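Local coordinates for agenet domain-containing protein (Arabidopsis thaliana, PDB 6IE4), which binds a methylated histone H3 tail peptide through tandem Agenet domains, and so probably reads a histone mark in chromatin, at residues 108-112 with 124-128. Numbering follows the deposited sequence.
Sequences WWEGD and VFFRS
Where the strands of a beta hairpin splay apart, their pairing can dwindle to one hydrogen-bonded pair, as between 108-112 and 124-126 of this SH3-like Agenet barrel. The two strands, both extended, cross at 114° with axes 4.5 Å apart, nearer perpendicular than antiparallel. At the antiparallel hydrogen-bonded pair Asp112-Phe125 (CA-CA 5.1 Å), each residue satisfies the other: Asp112 N donates to Phe125 O (2.9 Å) and Phe125 N to Asp112 O (2.7 Å). That same Asp112 O also receives a CA-H...O contact from Val124 CA at 3.1 Å. The Asp112 carboxylate (chi1 m) meets Arg127, just past the strand, in a long salt bridge, OD1 to NE 3.6 Å. Gly111 CA lies 3.3 Å from Phe125 O, where a CB would clash. Beyond this the strands diverge, and the Phe126 ring (chi1 m) fills the gap, CE2 lying 3.8 Å from Trp109 CB. Trp109 and Phe126 both pack on the modified side chain of the bound H3 peptide, consistent with an aromatic methyl-lysine pocket, and Trp109 NE1 is hydrogen-bonded to Tyr34 OH. Backbone hydrogen bonds join Trp109 to Ala102 and Gly111 to Val100 of strand 99-104, and Val124 to Ile133 of strand 131-136, continuing the sheet.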
loop_
_atom_site.group_PDB
_atom_site.type_symbol
_atom_site.label_atom_id
_atom_site.label_comp_id
_atom_site.label_asym_id
_atom_site.label_seq_id
_atom_site.Cartn_x
_atom_site.Cartn_y
_atom_site.Cartn_z
ATOM N N TRP A 108 -2.457 -1.723 -0.859
ATOM C CA TRP A 108 -1.357 -2.636 -1.142
ATOM C C TRP A 108 -0.934 -3.397 0.104
ATOM O O TRP A 108 -0.634 -2.788 1.128
ATOM C CB TRP A 108 -0.184 -1.862 -1.730
ATOM C CG TRP A 108 -0.526 -1.293 -3.053
ATOM C CD1 TRP A 108 -0.827 -0.003 -3.337
ATOM C CD2 TRP A 108 -0.653 -2.015 -4.281
ATOM N NE1 TRP A 108 -1.111 0.143 -4.680
ATOM C CE2 TRP A 108 -1.010 -1.083 -5.283
ATOM C CE3 TRP A 108 -0.499 -3.359 -4.634
ATOM C CZ2 TRP A 108 -1.195 -1.445 -6.616
ATOM C CZ3 TRP A 108 -0.678 -3.713 -5.953
ATOM C CH2 TRP A 108 -1.026 -2.757 -6.932
ATOM N N TRP A 109 -0.957 -4.719 0.048
ATOM C CA TRP A 109 -0.502 -5.550 1.156
ATOM C C TRP A 109 0.658 -6.429 0.719
ATOM O O TRP A 109 0.645 -6.996 -0.378
ATOM C CB TRP A 109 -1.664 -6.406 1.707
ATOM C CG TRP A 109 -2.750 -5.539 2.262
ATOM C CD1 TRP A 109 -3.668 -4.814 1.552
ATOM C CD2 TRP A 109 -3.011 -5.274 3.639
ATOM N NE1 TRP A 109 -4.479 -4.109 2.409
ATOM C CE2 TRP A 109 -4.104 -4.385 3.695
ATOM C CE3 TRP A 109 -2.435 -5.710 4.830
ATOM C CZ2 TRP A 109 -4.628 -3.926 4.888
ATOM C CZ3 TRP A 109 -2.942 -5.248 6.014
ATOM C CH2 TRP A 109 -4.037 -4.364 6.040
ATOM N N GLU A 110 1.619 -6.612 1.608
ATOM C CA GLU A 110 2.857 -7.277 1.261
ATOM C C GLU A 110 2.767 -8.738 1.676
ATOM O O GLU A 110 2.257 -9.059 2.755
ATOM C CB GLU A 110 4.037 -6.601 1.951
ATOM C CG GLU A 110 5.310 -7.411 1.884
ATOM C CD GLU A 110 6.424 -6.896 2.777
ATOM O OE1 GLU A 110 6.220 -5.915 3.520
ATOM O OE2 GLU A 110 7.518 -7.495 2.728
ATOM N N GLY A 111 3.283 -9.611 0.816
ATOM C CA GLY A 111 3.195 -11.044 1.018
ATOM C C GLY A 111 4.185 -11.755 0.126
ATOM O O GLY A 111 4.773 -11.151 -0.783
ATOM N N ASP A 112 4.424 -13.030 0.450
ATOM C CA ASP A 112 5.260 -13.899 -0.371
ATOM C C ASP A 112 4.397 -14.631 -1.389
ATOM O O ASP A 112 3.231 -14.907 -1.133
ATOM C CB ASP A 112 6.024 -14.924 0.480
ATOM C CG ASP A 112 6.794 -14.292 1.656
ATOM O OD1 ASP A 112 6.170 -14.004 2.706
ATOM O OD2 ASP A 112 8.037 -14.133 1.552
ATOM N N VAL A 124 -0.624 -16.265 -2.553
ATOM C CA VAL A 124 0.230 -15.300 -1.875
ATOM C C VAL A 124 0.038 -15.468 -0.375
ATOM O O VAL A 124 -1.097 -15.439 0.106
ATOM C CB VAL A 124 -0.106 -13.852 -2.293
ATOM C CG1 VAL A 124 0.718 -12.859 -1.476
ATOM C CG2 VAL A 124 0.103 -13.627 -3.789
ATOM N N PHE A 125 1.134 -15.671 0.358
ATOM C CA PHE A 125 1.093 -15.868 1.807
ATOM C C PHE A 125 1.384 -14.571 2.554
ATOM O O PHE A 125 2.433 -13.961 2.351
ATOM C CB PHE A 125 2.071 -16.950 2.261
ATOM C CG PHE A 125 2.132 -17.089 3.752
ATOM C CD1 PHE A 125 1.025 -17.562 4.447
ATOM C CD2 PHE A 125 3.284 -16.769 4.459
ATOM C CE1 PHE A 125 1.045 -17.690 5.809
ATOM C CE2 PHE A 125 3.318 -16.905 5.832
ATOM C CZ PHE A 125 2.186 -17.368 6.504
ATOM N N PHE A 126 0.455 -14.160 3.418
ATOM C CA PHE A 126 0.611 -12.994 4.283
ATOM C C PHE A 126 0.936 -13.412 5.718
ATOM O O PHE A 126 0.137 -14.091 6.366
ATOM C CB PHE A 126 -0.656 -12.130 4.241
ATOM C CG PHE A 126 -1.041 -11.699 2.852
ATOM C CD1 PHE A 126 -1.796 -12.532 2.034
ATOM C CD2 PHE A 126 -0.606 -10.497 2.341
ATOM C CE1 PHE A 126 -2.127 -12.151 0.753
ATOM C CE2 PHE A 126 -0.927 -10.111 1.053
ATOM C CZ PHE A 126 -1.685 -10.928 0.258
ATOM N N ARG A 127 2.069 -12.916 6.245
ATOM C CA ARG A 127 2.603 -13.433 7.504
ATOM C C ARG A 127 1.927 -12.806 8.705
ATOM O O ARG A 127 1.669 -13.496 9.693
ATOM C CB ARG A 127 4.092 -13.147 7.622
ATOM C CG ARG A 127 4.957 -13.811 6.610
ATOM C CD ARG A 127 6.352 -13.830 7.143
ATOM N NE ARG A 127 7.350 -13.823 6.086
ATOM C CZ ARG A 127 8.606 -13.424 6.272
ATOM N NH1 ARG A 127 9.000 -13.018 7.485
ATOM N NH2 ARG A 127 9.466 -13.449 5.257
ATOM N N SER A 128 1.691 -11.492 8.670
ATOM C CA SER A 128 0.978 -10.854 9.768
ATOM C C SER A 128 -0.407 -11.473 9.972
ATOM O O SER A 128 -0.845 -11.674 11.111
ATOM C CB SER A 128 0.866 -9.354 9.515
ATOM O OG SER A 128 0.612 -9.092 8.141
#